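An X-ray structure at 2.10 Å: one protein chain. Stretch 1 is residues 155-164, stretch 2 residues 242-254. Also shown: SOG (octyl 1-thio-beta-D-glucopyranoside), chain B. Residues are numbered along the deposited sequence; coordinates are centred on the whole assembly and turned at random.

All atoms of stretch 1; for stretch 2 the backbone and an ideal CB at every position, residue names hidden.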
# COMPACT_ATOMS: atom_id res chain seq x y z
N ILE A 155 2.97 -11.34 -4.19
CA ILE A 155 3.48 -12.65 -4.55
C ILE A 155 3.24 -13.54 -3.34
O ILE A 155 3.66 -13.19 -2.23
CB ILE A 155 5.00 -12.62 -4.85
CG1 ILE A 155 5.32 -11.51 -5.85
CG2 ILE A 155 5.44 -13.98 -5.40
CD1 ILE A 155 4.69 -11.67 -7.21
N HIS A 156 2.58 -14.67 -3.54
CA HIS A 156 2.27 -15.58 -2.45
C HIS A 156 3.45 -16.44 -2.03
O HIS A 156 4.43 -16.58 -2.76
CB HIS A 156 1.08 -16.47 -2.82
CG HIS A 156 -0.16 -15.70 -3.18
ND1 HIS A 156 -0.50 -14.51 -2.57
CD2 HIS A 156 -1.14 -15.96 -4.08
CE1 HIS A 156 -1.64 -14.08 -3.08
NE2 HIS A 156 -2.05 -14.93 -4.00
N GLN A 157 3.35 -17.04 -0.84
CA GLN A 157 4.41 -17.86 -0.27
C GLN A 157 4.92 -18.99 -1.17
O GLN A 157 4.15 -19.63 -1.87
CB GLN A 157 3.94 -18.45 1.07
CG GLN A 157 2.93 -19.58 0.92
CD GLN A 157 2.36 -20.05 2.25
OE1 GLN A 157 3.10 -20.22 3.22
NE2 GLN A 157 1.06 -20.27 2.29
N PHE A 158 6.22 -19.21 -1.11
CA PHE A 158 6.88 -20.27 -1.87
C PHE A 158 6.90 -20.11 -3.38
O PHE A 158 7.34 -21.01 -4.09
CB PHE A 158 6.29 -21.64 -1.51
CG PHE A 158 6.59 -22.07 -0.10
CD1 PHE A 158 5.63 -21.93 0.90
CD2 PHE A 158 7.85 -22.56 0.24
CE1 PHE A 158 5.92 -22.28 2.21
CE2 PHE A 158 8.15 -22.90 1.55
CZ PHE A 158 7.19 -22.76 2.54
N VAL A 159 6.42 -18.98 -3.89
CA VAL A 159 6.43 -18.77 -5.33
C VAL A 159 7.86 -18.54 -5.79
O VAL A 159 8.67 -17.94 -5.08
CB VAL A 159 5.56 -17.56 -5.74
CG1 VAL A 159 5.90 -17.14 -7.17
CG2 VAL A 159 4.09 -17.93 -5.65
N ARG A 160 8.19 -19.02 -6.99
CA ARG A 160 9.52 -18.83 -7.53
C ARG A 160 9.43 -18.16 -8.90
O ARG A 160 8.69 -18.61 -9.76
CB ARG A 160 10.25 -20.17 -7.67
CG ARG A 160 10.45 -20.93 -6.36
CD ARG A 160 11.17 -22.25 -6.64
NE ARG A 160 10.54 -22.95 -7.75
CZ ARG A 160 11.19 -23.66 -8.66
NH1 ARG A 160 12.51 -23.78 -8.60
NH2 ARG A 160 10.52 -24.25 -9.65
N ILE A 161 10.18 -17.08 -9.08
CA ILE A 161 10.19 -16.37 -10.35
C ILE A 161 11.60 -16.49 -10.90
O ILE A 161 12.57 -16.05 -10.26
CB ILE A 161 9.83 -14.88 -10.16
CG1 ILE A 161 8.44 -14.77 -9.54
CG2 ILE A 161 9.87 -14.16 -11.51
CD1 ILE A 161 8.12 -13.37 -9.04
N ALA A 162 11.73 -17.11 -12.07
CA ALA A 162 13.04 -17.31 -12.68
C ALA A 162 13.61 -16.05 -13.29
O ALA A 162 12.97 -15.00 -13.32
CB ALA A 162 12.95 -18.43 -13.73
N LYS A 163 14.84 -16.17 -13.79
CA LYS A 163 15.57 -15.08 -14.41
C LYS A 163 14.85 -14.41 -15.58
O LYS A 163 14.12 -15.05 -16.33
CB LYS A 163 16.93 -15.59 -14.90
CG LYS A 163 17.75 -14.59 -15.70
CD LYS A 163 18.99 -15.28 -16.28
CE LYS A 163 19.91 -14.29 -16.97
NZ LYS A 163 21.10 -14.97 -17.56
N GLY A 164 15.06 -13.10 -15.71
CA GLY A 164 14.48 -12.33 -16.79
C GLY A 164 12.98 -12.20 -16.92
O GLY A 164 12.49 -11.91 -18.01
N UNK A 242 18.16 -26.68 -20.19
CA UNK A 242 18.51 -27.06 -18.82
C UNK A 242 17.96 -26.06 -17.81
O UNK A 242 17.35 -26.44 -16.81
CB UNK A 242 20.03 -27.17 -18.67
N UNK A 243 18.19 -24.79 -18.08
CA UNK A 243 17.74 -23.72 -17.20
C UNK A 243 16.23 -23.69 -17.04
O UNK A 243 15.71 -23.58 -15.93
CB UNK A 243 18.23 -22.37 -17.73
N UNK A 244 15.53 -23.79 -18.16
CA UNK A 244 14.07 -23.75 -18.17
C UNK A 244 13.39 -25.02 -17.66
O UNK A 244 12.53 -24.96 -16.79
CB UNK A 244 13.59 -23.47 -19.59
N UNK A 245 13.79 -26.16 -18.20
CA UNK A 245 13.18 -27.42 -17.81
C UNK A 245 13.48 -27.88 -16.39
O UNK A 245 12.60 -28.42 -15.71
CB UNK A 245 13.63 -28.51 -18.78
N UNK A 246 14.70 -27.67 -15.91
CA UNK A 246 15.02 -28.08 -14.55
C UNK A 246 14.23 -27.21 -13.58
O UNK A 246 13.83 -27.66 -12.51
CB UNK A 246 16.52 -27.98 -14.28
N UNK A 247 14.01 -25.95 -13.96
CA UNK A 247 13.24 -25.03 -13.11
C UNK A 247 11.83 -25.60 -12.97
O UNK A 247 11.30 -25.71 -11.86
CB UNK A 247 13.21 -23.62 -13.69
N UNK A 248 11.24 -25.95 -14.10
CA UNK A 248 9.89 -26.51 -14.15
C UNK A 248 9.73 -27.78 -13.32
O UNK A 248 8.79 -27.90 -12.54
CB UNK A 248 9.51 -26.80 -15.60
N UNK A 249 10.64 -28.73 -13.49
CA UNK A 249 10.56 -29.99 -12.75
C UNK A 249 10.76 -29.81 -11.25
O UNK A 249 10.35 -30.66 -10.46
CB UNK A 249 11.60 -30.97 -13.29
N UNK A 250 11.39 -28.71 -10.84
CA UNK A 250 11.62 -28.46 -9.42
C UNK A 250 10.49 -27.69 -8.74
O UNK A 250 10.49 -27.54 -7.52
CB UNK A 250 12.93 -27.69 -9.24
N UNK A 251 9.53 -27.23 -9.53
CA UNK A 251 8.40 -26.47 -9.00
C UNK A 251 7.61 -27.16 -7.88
O UNK A 251 7.28 -28.34 -7.98
CB UNK A 251 7.44 -26.15 -10.15
N UNK A 252 7.30 -26.40 -6.83
CA UNK A 252 6.54 -26.90 -5.70
C UNK A 252 5.08 -26.48 -5.80
O UNK A 252 4.17 -27.28 -5.61
CB UNK A 252 7.15 -26.40 -4.39
N UNK A 253 4.86 -25.20 -6.10
CA UNK A 253 3.51 -24.68 -6.22
C UNK A 253 2.93 -24.91 -7.60
O UNK A 253 1.75 -24.66 -7.84
CB UNK A 253 3.49 -23.19 -5.89
N UNK A 254 3.76 -25.39 -8.52
CA UNK A 254 3.30 -25.62 -9.88
C UNK A 254 3.64 -24.41 -10.72
O UNK A 254 3.90 -23.33 -10.19
CB UNK A 254 1.80 -25.91 -9.92
C1 SOG B . 3.18 -14.42 5.28
C2 SOG B . 4.38 -14.53 6.25
C3 SOG B . 4.58 -13.19 6.96
C4 SOG B . 4.84 -12.11 5.90
C5 SOG B . 3.62 -12.04 4.95
C6 SOG B . 3.84 -11.00 3.86
C1' SOG B . 1.62 -15.97 4.31
C2' SOG B . 1.47 -16.11 2.81
C3' SOG B . 0.37 -17.11 2.46
C4' SOG B . 0.22 -17.26 0.95
C5' SOG B . -0.88 -18.27 0.61
C6' SOG B . -1.12 -18.31 -0.88
C7' SOG B . -2.21 -19.30 -1.23
C8' SOG B . -2.43 -19.33 -2.72
S1 SOG B . 2.99 -15.67 4.58
O2 SOG B . 4.16 -15.56 7.20
O3 SOG B . 5.69 -13.27 7.84
O4 SOG B . 5.04 -10.86 6.53
O5 SOG B . 3.42 -13.34 4.33
O6 SOG B . 3.48 -9.72 4.33

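Position 242 lies within a helix that began earlier in the chain, and its ideal CB lies far from stretch 1; almost any helix-compatible residue would fit, and Lys 242 occupies it. At 243 the CA-to-CB bond points toward stretch 1, but no atom there lies within 5.5 Å of the ideal CB, so only a long side chain could cross the gap, and the lysine at 163 would favour an acidic one. Glu 243, all t, reaches across, with OE1 3.7 Å from CD of Lys 163.

Positions 244, 245 and 246 meet nothing of stretch 1. They are Ile 244, Cys 245 and Ser 246, whose OG donates to Lys 242 O (2.6 Å), one turn back along the helix.

At 247 the CB points sideways, 4.9 Å from Arg 160 NH2 and 5.2 Å from Ala 162 CB. A flat or bulky apolar group would suit the space between a guanidinium and a methyl, and an aromatic ring could use both. Phe 247, with chi1 t, does so: the guanidinium of Arg 160 lies flat on one face, planes at 14° and CZ 4.0 Å from the ring centroid, while Ala 162 CB sits over the opposite face, 3.9 Å from the centroid. The same arginine is held by the backbone, NH2 donating to Phe 247 O at 2.8 Å.

Positions 248 and 249 direct their CBs away; they are Ile 248 and Leu 249.

The ideal CB of 250 is 4.0 Å from Arg 160 NH1, so an acidic or polar residue would be reasonable. Glu 250 places OE1 4.4 Å from Arg 160 NH1, beyond a salt bridge, while its carbonyl O covers the guanidinium face opposite Phe 247. At 251, a CB 3.6 Å from Arg 160 NH2 favours a small residue. Ser 251 is such a residue, and its OG accepts a weak hydrogen bond from the backbone N of position 254.

The CB of 252 points toward stretch 1 but stays 5.4 Å from Phe 158 O, so various polar residues would do; Ser 252 makes no contact.

Position 253 faces the turn from His 156 to Val 159, whose carbonyls invite a long donor. Arg 253 packs its CD 3.8 Å from Phe 158 CB and donates from NH1 to Gln 157 O (2.9 Å); its NH2 lies 3.2 Å from C8' of SOG. Water 1 accepts from Arg 253 N (2.9 Å) and lies 3.2 Å from Phe 158 O.

At 254, phi/psi of 95/161 would jam a CB against the preceding carbonyl, which calls for Gly 254.

Stretch 2, residues 242-254: KEICSFILESSRG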
# COMPACT_ATOMS: atom_id res chain seq x y z
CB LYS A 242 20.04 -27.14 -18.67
CG LYS A 242 20.71 -28.19 -19.54
CD LYS A 242 22.21 -28.26 -19.25
CE LYS A 242 22.88 -29.35 -20.08
NZ LYS A 242 24.34 -29.45 -19.80
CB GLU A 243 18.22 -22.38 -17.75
CG GLU A 243 17.95 -21.19 -16.85
CD GLU A 243 18.51 -19.91 -17.43
OE1 GLU A 243 18.47 -18.88 -16.72
OE2 GLU A 243 19.00 -19.93 -18.58
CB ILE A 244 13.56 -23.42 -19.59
CG1 ILE A 244 14.02 -22.02 -19.98
CG2 ILE A 244 12.04 -23.54 -19.65
CD1 ILE A 244 13.70 -21.62 -21.39
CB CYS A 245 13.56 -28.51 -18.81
SG CYS A 245 12.97 -28.12 -20.47
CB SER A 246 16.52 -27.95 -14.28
OG SER A 246 16.92 -26.59 -14.26
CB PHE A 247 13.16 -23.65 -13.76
CG PHE A 247 12.33 -22.67 -12.97
CD1 PHE A 247 12.83 -22.06 -11.83
CD2 PHE A 247 11.02 -22.38 -13.36
CE1 PHE A 247 12.06 -21.18 -11.08
CE2 PHE A 247 10.23 -21.50 -12.61
CZ PHE A 247 10.75 -20.90 -11.47
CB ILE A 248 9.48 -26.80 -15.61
CG1 ILE A 248 9.28 -25.48 -16.36
CG2 ILE A 248 8.21 -27.64 -15.64
CD1 ILE A 248 9.05 -25.65 -17.86
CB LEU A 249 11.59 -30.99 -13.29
CG LEU A 249 11.46 -31.43 -14.75
CD1 LEU A 249 12.53 -32.46 -15.07
CD2 LEU A 249 10.07 -32.00 -15.01
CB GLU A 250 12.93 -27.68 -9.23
CG GLU A 250 14.18 -28.51 -9.46
CD GLU A 250 15.44 -27.67 -9.38
OE1 GLU A 250 15.60 -26.92 -8.40
OE2 GLU A 250 16.28 -27.77 -10.31
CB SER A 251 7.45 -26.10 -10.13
OG SER A 251 6.36 -25.34 -9.64
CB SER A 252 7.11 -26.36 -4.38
OG SER A 252 8.29 -27.05 -4.01
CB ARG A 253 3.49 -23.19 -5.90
CG ARG A 253 4.06 -22.87 -4.53
CD ARG A 253 3.31 -21.75 -3.88
NE ARG A 253 1.90 -22.08 -3.73
CZ ARG A 253 1.00 -21.27 -3.18
NH1 ARG A 253 1.37 -20.08 -2.72
NH2 ARG A 253 -0.26 -21.66 -3.08
O HOH W 1 7.22 -23.45 -6.15
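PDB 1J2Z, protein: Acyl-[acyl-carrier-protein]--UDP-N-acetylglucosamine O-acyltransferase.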